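Local coordinates for TarM (Staphylococcus aureus subsp. aureus 21178, PDB 4X7R), which is a glycosyltransferase of the GT-B clan, with two Rossmann-like domains facing each other across a ligand-filled cleft and a large added antiparallel sheet, at residues F41-N46 with V151-T156; I132-D137 with E142-I147; S325-V328 with R332-L335; L336-E341 with A365-D370. The protein carries 1 engineered substitution. All coordinates share one frame; numbering follows the deposited sequence.

Interaction 1 of 4, residues F41-N46 with V151-T156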
# COMPACT_ATOMS: atom_id res chain seq x y z
N PHE A 41 -4.55 1.40 10.73
CA PHE A 41 -5.91 1.49 11.24
C PHE A 41 -6.84 0.37 10.78
O PHE A 41 -7.96 0.31 11.24
CB PHE A 41 -6.51 2.90 10.92
CG PHE A 41 -5.63 4.04 11.41
CD1 PHE A 41 -5.66 4.44 12.74
CD2 PHE A 41 -4.78 4.71 10.53
CE1 PHE A 41 -4.83 5.48 13.19
CE2 PHE A 41 -3.94 5.73 10.98
CZ PHE A 41 -3.97 6.11 12.31
N ASP A 42 -6.38 -0.53 9.92
CA ASP A 42 -7.24 -1.61 9.46
C ASP A 42 -7.25 -2.78 10.46
O ASP A 42 -6.40 -2.87 11.36
CB ASP A 42 -6.75 -2.13 8.09
CG ASP A 42 -5.40 -2.81 8.19
OD1 ASP A 42 -4.51 -2.27 8.89
OD2 ASP A 42 -5.21 -3.87 7.55
N TYR A 43 -8.15 -3.71 10.20
CA TYR A 43 -8.30 -4.92 10.97
C TYR A 43 -7.81 -6.09 10.14
O TYR A 43 -8.27 -6.31 9.02
CB TYR A 43 -9.80 -5.13 11.36
CG TYR A 43 -9.96 -6.43 12.11
CD1 TYR A 43 -9.57 -6.54 13.45
CD2 TYR A 43 -10.39 -7.59 11.46
CE1 TYR A 43 -9.67 -7.75 14.13
CE2 TYR A 43 -10.48 -8.81 12.12
CZ TYR A 43 -10.13 -8.88 13.46
OH TYR A 43 -10.18 -10.10 14.09
N LYS A 44 -6.90 -6.86 10.70
CA LYS A 44 -6.45 -8.13 10.12
C LYS A 44 -6.44 -9.12 11.27
O LYS A 44 -6.09 -8.75 12.39
CB LYS A 44 -5.03 -8.03 9.52
CG LYS A 44 -4.98 -7.35 8.16
CD LYS A 44 -3.61 -7.57 7.49
CE LYS A 44 -3.54 -6.91 6.12
NZ LYS A 44 -3.35 -5.44 6.21
N GLY A 45 -6.85 -10.35 10.98
CA GLY A 45 -6.83 -11.43 11.95
C GLY A 45 -5.42 -11.99 12.12
O GLY A 45 -5.11 -12.54 13.17
N ASN A 46 -4.52 -11.83 11.10
CA ASN A 46 -3.14 -12.36 11.08
C ASN A 46 -2.04 -11.28 10.86
O ASN A 46 -1.11 -11.50 10.07
CB ASN A 46 -3.05 -13.43 9.98
CG ASN A 46 -3.13 -12.91 8.55
OD1 ASN A 46 -3.63 -11.81 8.27
ND2 ASN A 46 -2.58 -13.66 7.61
N VAL A 151 -11.63 -18.25 17.17
CA VAL A 151 -12.54 -17.18 16.75
C VAL A 151 -11.82 -15.80 16.83
O VAL A 151 -11.08 -15.54 17.78
CB VAL A 151 -13.88 -17.25 17.54
CG1 VAL A 151 -13.67 -17.04 19.05
CG2 VAL A 151 -14.91 -16.28 16.99
N HIS A 152 -11.98 -14.97 15.80
CA HIS A 152 -11.40 -13.63 15.85
C HIS A 152 -12.47 -12.57 15.60
O HIS A 152 -12.32 -11.42 16.00
CB HIS A 152 -10.17 -13.48 14.92
CG HIS A 152 -10.47 -13.49 13.44
ND1 HIS A 152 -10.66 -12.31 12.74
CD2 HIS A 152 -10.53 -14.53 12.57
CE1 HIS A 152 -10.86 -12.67 11.48
NE2 HIS A 152 -10.79 -13.98 11.32
N MET A 153 -13.57 -12.97 14.98
CA MET A 153 -14.63 -12.04 14.61
C MET A 153 -15.99 -12.70 14.49
O MET A 153 -16.09 -13.85 14.08
CB MET A 153 -14.25 -11.36 13.26
CG MET A 153 -15.24 -10.32 12.74
SD MET A 153 -14.71 -9.46 11.21
CE MET A 153 -14.52 -10.83 10.08
N LYS A 154 -17.03 -11.95 14.82
CA LYS A 154 -18.44 -12.33 14.63
C LYS A 154 -19.09 -11.18 13.86
O LYS A 154 -18.93 -10.01 14.22
CB LYS A 154 -19.15 -12.56 15.98
CG LYS A 154 -20.66 -12.92 15.87
CD LYS A 154 -21.28 -12.92 17.26
CE LYS A 154 -22.66 -12.31 17.32
NZ LYS A 154 -22.62 -10.92 17.85
N GLU A 155 -19.80 -11.50 12.78
CA GLU A 155 -20.54 -10.50 12.00
C GLU A 155 -22.00 -10.83 12.06
O GLU A 155 -22.35 -12.01 12.06
CB GLU A 155 -20.09 -10.42 10.54
CG GLU A 155 -18.71 -9.81 10.37
CD GLU A 155 -18.13 -10.06 8.99
OE1 GLU A 155 -18.09 -11.24 8.57
OE2 GLU A 155 -17.72 -9.08 8.33
N THR A 156 -22.85 -9.82 12.20
CA THR A 156 -24.32 -10.00 12.20
C THR A 156 -24.89 -9.48 10.88
O THR A 156 -24.48 -8.42 10.40
CB THR A 156 -24.97 -9.37 13.43
OG1 THR A 156 -24.36 -9.92 14.59
CG2 THR A 156 -26.46 -9.61 13.50
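A side-chain hydrogen bond between Tyr43 and His152 joins the loop 41-46 to the strand 151-156, with Tyr43 OH 2.6 Å from His152 ND1; either atom could be the donor. His152 ND1 lies at the edge of the phenol, near its plane, and Tyr43 OH likewise lies at the edge of the imidazole, near its plane. Tyr43 gets there by holding CG anti to the backbone N (chi1 177°), which sends the ring out of the loop toward the strand. The hydroxyl also comes within 3.2 Å of the backbone atom His152 O.

The two rings do not stack. They meet rim to rim, their planes only 18° apart and their centroids 5.8 Å apart. Apolar contacts flank this pair. Gly45 CA sits over one face of the imidazole, displaced toward its rim and 4.0 Å from His152 ND1. Met153 adds a Met-aromatic contact, its SD lying 5.2 Å from the centroid of the Tyr43 ring in an oblique position. Phe168 of the adjoining strand 163-169 stacks with Tyr43, placing the phenol against the sheet.

Charged groups lie on the far side of the loop. Lys44 turns away from the strand, and its NZ forms a salt bridge with Asp42 OD2 at 2.8 Å; a second salt bridge to Glu10 ties Lys44 to the loop that follows strand 3-7 in the same domain.

The contact thus joins the loop between strand 36-40 and helix 47-56 of a Rossmann-like domain to the added antiparallel sheet, where His152 and Met153 both face Ser145 in a classic beta bulge.

Interaction 2 of 4, residues I132-D137 with E142-I147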
# COMPACT_ATOMS: atom_id res chain seq x y z
N ILE A 132 -18.19 -20.05 10.01
CA ILE A 132 -19.43 -20.73 10.43
C ILE A 132 -20.56 -19.73 10.31
O ILE A 132 -20.58 -18.74 11.05
CB ILE A 132 -19.40 -21.40 11.83
CG1 ILE A 132 -18.23 -22.39 11.99
CG2 ILE A 132 -20.75 -22.08 12.14
CD1 ILE A 132 -18.09 -22.98 13.43
N ASP A 133 -21.45 -19.94 9.32
CA ASP A 133 -22.61 -19.11 9.08
C ASP A 133 -23.81 -19.78 9.73
O ASP A 133 -24.05 -20.96 9.48
CB ASP A 133 -22.85 -18.90 7.58
CG ASP A 133 -21.82 -18.04 6.89
OD1 ASP A 133 -20.85 -17.62 7.56
OD2 ASP A 133 -21.99 -17.77 5.68
N PHE A 134 -24.52 -19.05 10.61
CA PHE A 134 -25.71 -19.57 11.26
C PHE A 134 -26.94 -18.99 10.60
O PHE A 134 -26.93 -17.86 10.13
CB PHE A 134 -25.71 -19.32 12.77
CG PHE A 134 -24.89 -20.32 13.55
CD1 PHE A 134 -25.34 -21.62 13.74
CD2 PHE A 134 -23.69 -19.94 14.14
CE1 PHE A 134 -24.57 -22.54 14.46
CE2 PHE A 134 -22.93 -20.85 14.88
CZ PHE A 134 -23.38 -22.15 15.04
N PHE A 135 -27.99 -19.80 10.55
CA PHE A 135 -29.25 -19.47 9.89
C PHE A 135 -30.43 -19.54 10.83
O PHE A 135 -30.39 -20.28 11.82
CB PHE A 135 -29.48 -20.40 8.69
CG PHE A 135 -28.48 -20.18 7.59
CD1 PHE A 135 -27.21 -20.75 7.66
CD2 PHE A 135 -28.80 -19.42 6.48
CE1 PHE A 135 -26.27 -20.51 6.66
CE2 PHE A 135 -27.87 -19.20 5.47
CZ PHE A 135 -26.60 -19.74 5.57
N LYS A 136 -31.46 -18.74 10.52
CA LYS A 136 -32.75 -18.70 11.22
C LYS A 136 -33.80 -18.40 10.16
O LYS A 136 -33.69 -17.40 9.44
CB LYS A 136 -32.77 -17.69 12.38
CG LYS A 136 -34.03 -17.77 13.24
CD LYS A 136 -33.98 -16.83 14.43
CE LYS A 136 -35.23 -16.93 15.26
NZ LYS A 136 -35.21 -16.00 16.42
N ASP A 137 -34.76 -19.34 10.00
CA ASP A 137 -35.83 -19.30 9.02
C ASP A 137 -35.28 -19.09 7.60
O ASP A 137 -35.73 -18.21 6.86
CB ASP A 137 -36.98 -18.35 9.44
CG ASP A 137 -37.92 -18.98 10.47
OD1 ASP A 137 -37.49 -19.22 11.62
OD2 ASP A 137 -39.09 -19.26 10.10
N GLU A 142 -25.79 -14.82 11.38
CA GLU A 142 -24.42 -14.52 11.78
C GLU A 142 -23.32 -15.35 11.15
O GLU A 142 -23.57 -16.44 10.64
CB GLU A 142 -24.29 -14.53 13.31
CG GLU A 142 -24.80 -15.79 13.94
CD GLU A 142 -25.20 -15.63 15.39
OE1 GLU A 142 -25.51 -14.49 15.81
OE2 GLU A 142 -25.22 -16.66 16.10
N ARG A 143 -22.09 -14.83 11.22
CA ARG A 143 -20.89 -15.49 10.77
C ARG A 143 -19.79 -15.37 11.81
O ARG A 143 -19.40 -14.24 12.16
CB ARG A 143 -20.41 -14.93 9.41
CG ARG A 143 -18.96 -15.32 9.06
CD ARG A 143 -18.53 -14.87 7.69
NE ARG A 143 -19.09 -15.78 6.68
CZ ARG A 143 -18.66 -15.89 5.43
NH1 ARG A 143 -17.64 -15.16 5.01
NH2 ARG A 143 -19.23 -16.75 4.61
N PHE A 144 -19.25 -16.51 12.25
CA PHE A 144 -18.07 -16.58 13.10
C PHE A 144 -16.87 -16.92 12.19
O PHE A 144 -16.91 -17.92 11.45
CB PHE A 144 -18.22 -17.64 14.20
CG PHE A 144 -19.23 -17.29 15.27
CD1 PHE A 144 -20.57 -17.64 15.13
CD2 PHE A 144 -18.84 -16.61 16.42
CE1 PHE A 144 -21.50 -17.29 16.10
CE2 PHE A 144 -19.77 -16.29 17.41
CZ PHE A 144 -21.10 -16.64 17.25
N SER A 145 -15.82 -16.09 12.25
CA SER A 145 -14.57 -16.25 11.50
C SER A 145 -13.46 -16.70 12.43
O SER A 145 -13.27 -16.13 13.51
CB SER A 145 -14.20 -14.95 10.79
OG SER A 145 -15.27 -14.57 9.95
N PHE A 146 -12.75 -17.76 12.01
CA PHE A 146 -11.67 -18.42 12.74
C PHE A 146 -10.37 -18.47 11.94
O PHE A 146 -10.40 -18.59 10.72
CB PHE A 146 -12.06 -19.87 13.09
CG PHE A 146 -13.34 -20.09 13.85
CD1 PHE A 146 -14.57 -20.05 13.19
CD2 PHE A 146 -13.33 -20.44 15.19
CE1 PHE A 146 -15.76 -20.26 13.89
CE2 PHE A 146 -14.52 -20.66 15.89
CZ PHE A 146 -15.73 -20.57 15.24
N ILE A 147 -9.23 -18.40 12.66
CA ILE A 147 -7.86 -18.58 12.17
C ILE A 147 -7.22 -19.57 13.16
O ILE A 147 -7.24 -19.31 14.38
CB ILE A 147 -7.04 -17.28 12.03
CG1 ILE A 147 -7.64 -16.36 10.94
CG2 ILE A 147 -5.56 -17.61 11.72
CD1 ILE A 147 -7.19 -14.96 10.99
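Arg143 reaches Asp133 by directing CG away from its own backbone N (chi1 165°) and then folding its chain at chi3 (-78°), which lays the guanidinium edge beside the carboxylate. The grip is side-on and two-pronged: Arg143 NE meets Asp133 OD1 at 2.7 Å on the syn lone pair, while Arg143 NH2 meets Asp133 OD2 at 3.1 Å. The planes of the two groups are 33° apart. Behind this salt bridge, the two residues form a non-hydrogen-bonded antiparallel pair, flanked by the hydrogen-bonded pairs Ile132-Phe144 and Phe134-Glu142. The bond from Phe134 N to Glu142 O is 2.8 Å long, but its return from Glu142 N to Phe134 O is weak at 3.5 Å.

The other face of this beta hairpin is mainly aromatic and is covered by helix 86-95. There, the rings of Phe134 and Phe144 meet edge to edge, CD2 of Phe134 4.0 Å from CE1 of Phe144, and Ile132 CD1 touches Phe146 CE1 at 3.6 Å. Glu142 packs CG on Phe134 CB and sends its carboxylate to Arg95.

Asp133 OD2 also bridges to Arg140, whose guanidinium lies near that of Arg143. Two arginines around one buried carboxylate would probably favour its ionised form, and its negative charge would in turn offset the closeness of the two guanidinium groups.

Interaction 3 of 4, residues S325-V328 with R332-L335. With UDP (uridine-5'-diphosphate), chain E; SGN (2-deoxy-6-O-sulfo-2-(sulfoamino)-alpha-D-glucopyranose), chain C; 3YW ((2S)-2,3-dihydroxypropyl 2-acetamido-2-deoxy-alpha-D-glucopyranoside), chain F.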
# COMPACT_ATOMS: atom_id res chain seq x y z
N SER A 325 5.93 -2.60 -11.31
CA SER A 325 4.97 -1.69 -10.69
C SER A 325 3.73 -2.40 -10.16
O SER A 325 3.54 -3.61 -10.39
CB SER A 325 4.53 -0.63 -11.69
OG SER A 325 3.60 -1.14 -12.63
N ARG A 326 2.84 -1.63 -9.48
CA ARG A 326 1.50 -2.05 -9.10
C ARG A 326 0.79 -2.04 -10.47
O ARG A 326 1.01 -1.09 -11.25
CB ARG A 326 0.82 -1.00 -8.21
CG ARG A 326 1.33 -0.91 -6.80
CD ARG A 326 0.54 0.12 -6.00
NE ARG A 326 0.72 1.48 -6.53
CZ ARG A 326 -0.26 2.30 -6.87
NH1 ARG A 326 -1.53 1.92 -6.74
NH2 ARG A 326 0.01 3.51 -7.35
N MET A 327 0.00 -3.08 -10.80
CA MET A 327 -0.66 -3.12 -12.11
C MET A 327 -1.98 -2.37 -12.03
O MET A 327 -3.04 -2.97 -11.85
CB MET A 327 -0.80 -4.55 -12.63
CG MET A 327 0.53 -5.23 -12.82
SD MET A 327 0.31 -6.57 -13.99
CE MET A 327 1.92 -7.21 -14.03
N VAL A 328 -1.90 -1.04 -12.12
CA VAL A 328 -3.04 -0.14 -11.96
C VAL A 328 -3.24 0.78 -13.17
O VAL A 328 -2.28 1.02 -13.90
CB VAL A 328 -3.02 0.64 -10.61
CG1 VAL A 328 -3.21 -0.28 -9.42
CG2 VAL A 328 -1.76 1.51 -10.46
N ARG A 332 -0.66 2.85 -17.08
CA ARG A 332 -0.94 2.70 -18.52
C ARG A 332 -0.13 1.59 -19.17
O ARG A 332 0.55 1.81 -20.17
CB ARG A 332 -0.80 4.04 -19.29
CG ARG A 332 -1.86 5.08 -18.94
CD ARG A 332 -3.32 4.66 -19.18
NE ARG A 332 -3.59 4.26 -20.56
CZ ARG A 332 -3.93 5.10 -21.53
NH1 ARG A 332 -4.03 6.40 -21.29
NH2 ARG A 332 -4.17 4.65 -22.76
N ILE A 333 -0.20 0.38 -18.58
CA ILE A 333 0.48 -0.82 -19.08
C ILE A 333 -0.12 -1.21 -20.45
O ILE A 333 0.58 -1.81 -21.26
CB ILE A 333 0.52 -1.96 -18.01
CG1 ILE A 333 1.21 -1.43 -16.72
CG2 ILE A 333 1.27 -3.20 -18.53
CD1 ILE A 333 0.80 -2.07 -15.44
N ASP A 334 -1.36 -0.74 -20.74
CA ASP A 334 -2.03 -0.92 -22.04
C ASP A 334 -1.22 -0.20 -23.10
O ASP A 334 -1.04 -0.75 -24.19
CB ASP A 334 -3.49 -0.42 -22.01
CG ASP A 334 -3.68 1.04 -21.66
OD1 ASP A 334 -3.34 1.43 -20.51
OD2 ASP A 334 -4.23 1.79 -22.50
N LEU A 335 -0.64 0.99 -22.77
CA LEU A 335 0.22 1.76 -23.67
C LEU A 335 1.57 1.07 -23.84
O LEU A 335 2.14 1.10 -24.92
CB LEU A 335 0.40 3.23 -23.23
CG LEU A 335 -0.79 4.17 -23.51
CD1 LEU A 335 -0.50 5.57 -22.97
CD2 LEU A 335 -1.09 4.28 -25.00
N1 UDP E . 7.40 -3.19 -6.27
C2 UDP E . 7.99 -4.39 -5.91
N3 UDP E . 7.59 -5.48 -6.65
C4 UDP E . 6.66 -5.50 -7.67
C5 UDP E . 6.05 -4.23 -7.95
C6 UDP E . 6.43 -3.14 -7.26
O2 UDP E . 8.81 -4.48 -5.01
O4 UDP E . 6.44 -6.57 -8.27
C1' UDP E . 7.94 -1.96 -5.64
C2' UDP E . 9.06 -1.29 -6.44
O2' UDP E . 10.32 -1.87 -6.14
C3' UDP E . 8.97 0.15 -5.94
C4' UDP E . 7.48 0.33 -5.67
O4' UDP E . 6.92 -1.00 -5.53
O3' UDP E . 9.77 0.48 -4.80
C5' UDP E . 6.73 1.09 -6.73
O5' UDP E . 7.09 2.48 -6.57
PA UDP E . 6.65 3.68 -7.54
O1A UDP E . 6.95 4.97 -6.87
O2A UDP E . 7.42 3.55 -8.86
O3A UDP E . 5.12 3.55 -7.81
PB UDP E . 3.85 3.39 -6.85
O1B UDP E . 4.05 4.21 -5.60
O2B UDP E . 3.64 1.92 -6.47
O3B UDP E . 2.62 3.93 -7.57
C1 SGN C . -4.20 2.92 -2.57
C2 SGN C . -4.10 2.24 -3.97
C3 SGN C . -3.54 0.79 -3.88
C4 SGN C . -2.27 0.71 -3.00
C5 SGN C . -2.46 1.47 -1.66
C6 SGN C . -1.19 1.46 -0.83
N2 SGN C . -5.42 2.26 -4.62
O3 SGN C . -3.21 0.30 -5.19
O4 SGN C . -1.92 -0.66 -2.74
O5 SGN C . -2.91 2.85 -1.89
O6 SGN C . -0.15 2.07 -1.59
S1 SGN C . -5.50 3.46 -5.87
O1S SGN C . -4.52 3.10 -6.99
O2S SGN C . -5.14 4.85 -5.30
O3S SGN C . -6.94 3.48 -6.39
S2 SGN C . 1.13 1.31 -1.92
O4S SGN C . 1.89 2.16 -2.95
O5S SGN C . 0.86 -0.08 -2.49
O6S SGN C . 1.90 1.20 -0.61
O3A 3YW F . -2.13 6.38 -3.57
C4A 3YW F . 1.55 5.69 -3.51
C5A 3YW F . 0.14 5.77 -4.05
O5 3YW F . 4.24 7.18 -3.69
C6A 3YW F . -0.81 6.41 -3.06
C5 3YW F . 5.55 6.85 -4.16
C6 3YW F . 6.48 7.00 -2.98
C4 3YW F . 5.88 7.76 -5.34
O6 3YW F . 6.45 8.31 -2.44
C3 3YW F . 4.94 7.41 -6.49
O4 3YW F . 7.22 7.56 -5.76
O3 3YW F . 5.17 8.24 -7.63
O7 3YW F . 1.63 8.61 -7.81
C7 3YW F . 1.82 7.40 -7.87
C8 3YW F . 1.16 6.54 -8.90
N2 3YW F . 2.64 6.77 -7.03
C2 3YW F . 3.48 7.47 -6.06
C1 3YW F . 3.19 6.97 -4.63
O1 3YW F . 2.56 5.73 -4.52
O2 3YW F . -0.31 4.45 -4.36
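Met327 is the centre of an inverse gamma turn (phi -86°, psi 81°), and this bend, spanned by a weak bond from Val328 N to Arg326 O, brings its CA opposite the first turn of helix 333-346. Ile333 meets it with the tip of its side chain: CD1 rests 3.8 Å from Met327 CA and 4.1 Å from Met327 CB, the two side chains crossing at about a right angle. Ser325 OG borders the same methyl group and bonds to Arg326 O at 2.9 Å, approaching from above the carbonyl plane.

The loop is the strand-to-helix connection of a beta-alpha-beta crossover in a Rossmann-like domain, from strand 320-324 into helix 333-346 and on to strand 351-355. From this loop Arg326 extends into the cleft between the domains of the GT-B fold, its guanidinium met by three bound groups. Arg326 NE bonds to O2B of uridine-5'-diphosphate at 3.0 Å and Arg326 NH2 to its O3B at 2.7 Å, so the terminal phosphate is held along one edge. Arg326 NH1 uses another edge to reach SGN O3 at 2.8 Å, with a longer bond to O1S of the SGN sulfoamino group. O2 of 3YW lies over one face of the guanidinium, and Val328 CG2 lies over the opposite face.

Arg332, at the N-cap position, turns away from the loop and clasps Asp334 side-on, with NE 2.8 Å from OD1 and NH2 2.9 Å from OD2, while Leu335 CD1 covers the centre of its guanidinium.

Interaction 4 of 4, residues L336-E341 with A365-D370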
# COMPACT_ATOMS: atom_id res chain seq x y z
N LEU A 336 2.04 0.38 -22.78
CA LEU A 336 3.27 -0.41 -22.80
C LEU A 336 3.09 -1.62 -23.74
O LEU A 336 4.01 -1.91 -24.51
CB LEU A 336 3.68 -0.85 -21.38
CG LEU A 336 4.86 -1.84 -21.25
CD1 LEU A 336 6.12 -1.31 -21.92
CD2 LEU A 336 5.11 -2.20 -19.81
N ILE A 337 1.91 -2.30 -23.70
CA ILE A 337 1.59 -3.42 -24.61
C ILE A 337 1.55 -2.91 -26.06
O ILE A 337 2.11 -3.57 -26.94
CB ILE A 337 0.31 -4.21 -24.21
CG1 ILE A 337 0.36 -4.74 -22.76
CG2 ILE A 337 -0.01 -5.34 -25.20
CD1 ILE A 337 1.59 -5.55 -22.35
N GLU A 338 0.95 -1.72 -26.28
CA GLU A 338 0.90 -1.07 -27.61
C GLU A 338 2.30 -0.73 -28.09
O GLU A 338 2.58 -0.88 -29.28
CB GLU A 338 0.02 0.19 -27.59
CG GLU A 338 -1.47 -0.12 -27.62
CD GLU A 338 -2.40 1.07 -27.44
OE1 GLU A 338 -2.17 2.12 -28.08
OE2 GLU A 338 -3.39 0.93 -26.68
N VAL A 339 3.20 -0.32 -27.17
CA VAL A 339 4.60 -0.01 -27.48
C VAL A 339 5.35 -1.31 -27.81
O VAL A 339 6.08 -1.34 -28.80
CB VAL A 339 5.30 0.82 -26.36
CG1 VAL A 339 6.81 0.89 -26.58
CG2 VAL A 339 4.71 2.22 -26.29
N ALA A 340 5.12 -2.38 -27.01
CA ALA A 340 5.72 -3.71 -27.19
C ALA A 340 5.42 -4.24 -28.60
O ALA A 340 6.35 -4.67 -29.28
CB ALA A 340 5.19 -4.67 -26.14
N GLU A 341 4.16 -4.10 -29.06
CA GLU A 341 3.70 -4.49 -30.40
C GLU A 341 4.55 -3.83 -31.50
O GLU A 341 4.95 -4.51 -32.44
CB GLU A 341 2.21 -4.15 -30.58
CG GLU A 341 1.61 -4.64 -31.90
CD GLU A 341 0.14 -4.35 -32.10
OE1 GLU A 341 -0.28 -3.19 -31.87
OE2 GLU A 341 -0.59 -5.27 -32.54
N ALA A 365 -3.32 -9.35 -19.79
CA ALA A 365 -3.08 -10.73 -20.23
C ALA A 365 -3.84 -11.01 -21.54
O ALA A 365 -3.22 -11.44 -22.53
CB ALA A 365 -3.51 -11.71 -19.14
N LYS A 366 -5.15 -10.67 -21.58
CA LYS A 366 -6.02 -10.78 -22.75
C LYS A 366 -5.47 -9.94 -23.90
O LYS A 366 -5.55 -10.35 -25.05
CB LYS A 366 -7.44 -10.30 -22.40
CG LYS A 366 -8.56 -11.14 -22.99
CD LYS A 366 -9.82 -11.01 -22.15
CE LYS A 366 -10.95 -11.87 -22.68
NZ LYS A 366 -12.15 -11.81 -21.81
N MET A 367 -4.93 -8.75 -23.58
CA MET A 367 -4.36 -7.79 -24.54
C MET A 367 -3.12 -8.33 -25.27
O MET A 367 -2.98 -8.09 -26.47
CB MET A 367 -4.06 -6.47 -23.84
CG MET A 367 -4.00 -5.30 -24.76
SD MET A 367 -3.77 -3.79 -23.81
CE MET A 367 -3.48 -2.64 -25.16
N ILE A 368 -2.22 -9.03 -24.55
CA ILE A 368 -1.00 -9.62 -25.11
C ILE A 368 -1.36 -10.75 -26.09
O ILE A 368 -0.82 -10.80 -27.20
CB ILE A 368 -0.05 -10.11 -23.97
CG1 ILE A 368 0.46 -8.93 -23.13
CG2 ILE A 368 1.12 -10.93 -24.49
CD1 ILE A 368 0.64 -9.24 -21.70
N GLU A 369 -2.30 -11.63 -25.66
CA GLU A 369 -2.82 -12.78 -26.42
C GLU A 369 -3.48 -12.32 -27.72
O GLU A 369 -3.12 -12.81 -28.79
CB GLU A 369 -3.80 -13.60 -25.55
CG GLU A 369 -3.14 -14.31 -24.38
CD GLU A 369 -4.02 -14.60 -23.18
OE1 GLU A 369 -5.23 -14.89 -23.38
OE2 GLU A 369 -3.51 -14.56 -22.04
N ASP A 370 -4.41 -11.32 -27.63
CA ASP A 370 -5.12 -10.72 -28.76
C ASP A 370 -4.18 -10.09 -29.78
O ASP A 370 -4.50 -10.06 -30.96
CB ASP A 370 -6.15 -9.68 -28.28
CG ASP A 370 -7.40 -10.25 -27.61
OD1 ASP A 370 -7.34 -11.39 -27.11
OD2 ASP A 370 -8.42 -9.53 -27.57
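Ile337 and Ile368 pack together where two neighbouring helices of a Rossmann-like domain run side by side over the parallel sheet. The segments 336-341 and 365-370 point nearly the same way, their axes 10.5 Å apart and inclined by 19°. The tight part lies against the sheet. Ile337 CD1 presses on Ile368 CG1 at 3.6 Å, with the side chains crossing at about a right angle, and both isoleucines also touch Val377 of strand 377-381. Ile337 thus fits between the second helix and the strand beneath.

Farther from the sheet, the packing is looser and the residues are partly exposed. Met367, its CG swung opposite the backbone N (chi1 -157°), continues extended, carrying its thioether across toward the first helix. It slides past Ile337 in the opposite direction, its CG 4.0 Å from Ile337 CG2 and its SD 4.1 Å from Ile337 CB. Charged groups edge this side: Glu341 reaches past the segment to a salt bridge with Lys371, and Glu338, which also touches Ile446 of helix 446-457, crosses the end of the methionine obliquely. There, the terminal methyl Met367 CE lies 4.1 Å from Glu338 CG and 3.9 Å from its carboxylate oxygen OE2.

The four contacts form two pairs. Interactions 1 and 2 share the antiparallel sheet, their centres about 14 Å apart, and interaction 2 is nested along the chain inside the loop closed by interaction 1; backbone atoms Glu155 N and Arg143 O, 2.8 Å apart and probably hydrogen-bonded, join their neighbouring strands. Interactions 3 and 4 both use helix 333-346, with centres about 11 Å apart, and meet where Met367 CE packs 3.2 Å from Asp334 O. Only interaction 3 touches uridine-5'-diphosphate and 3YW. Interaction 1 approaches the cleft from the other domain, Phe41 belonging to the same glycan pocket as Arg326, although the centres of interactions 1 and 3 are about 32 Å apart.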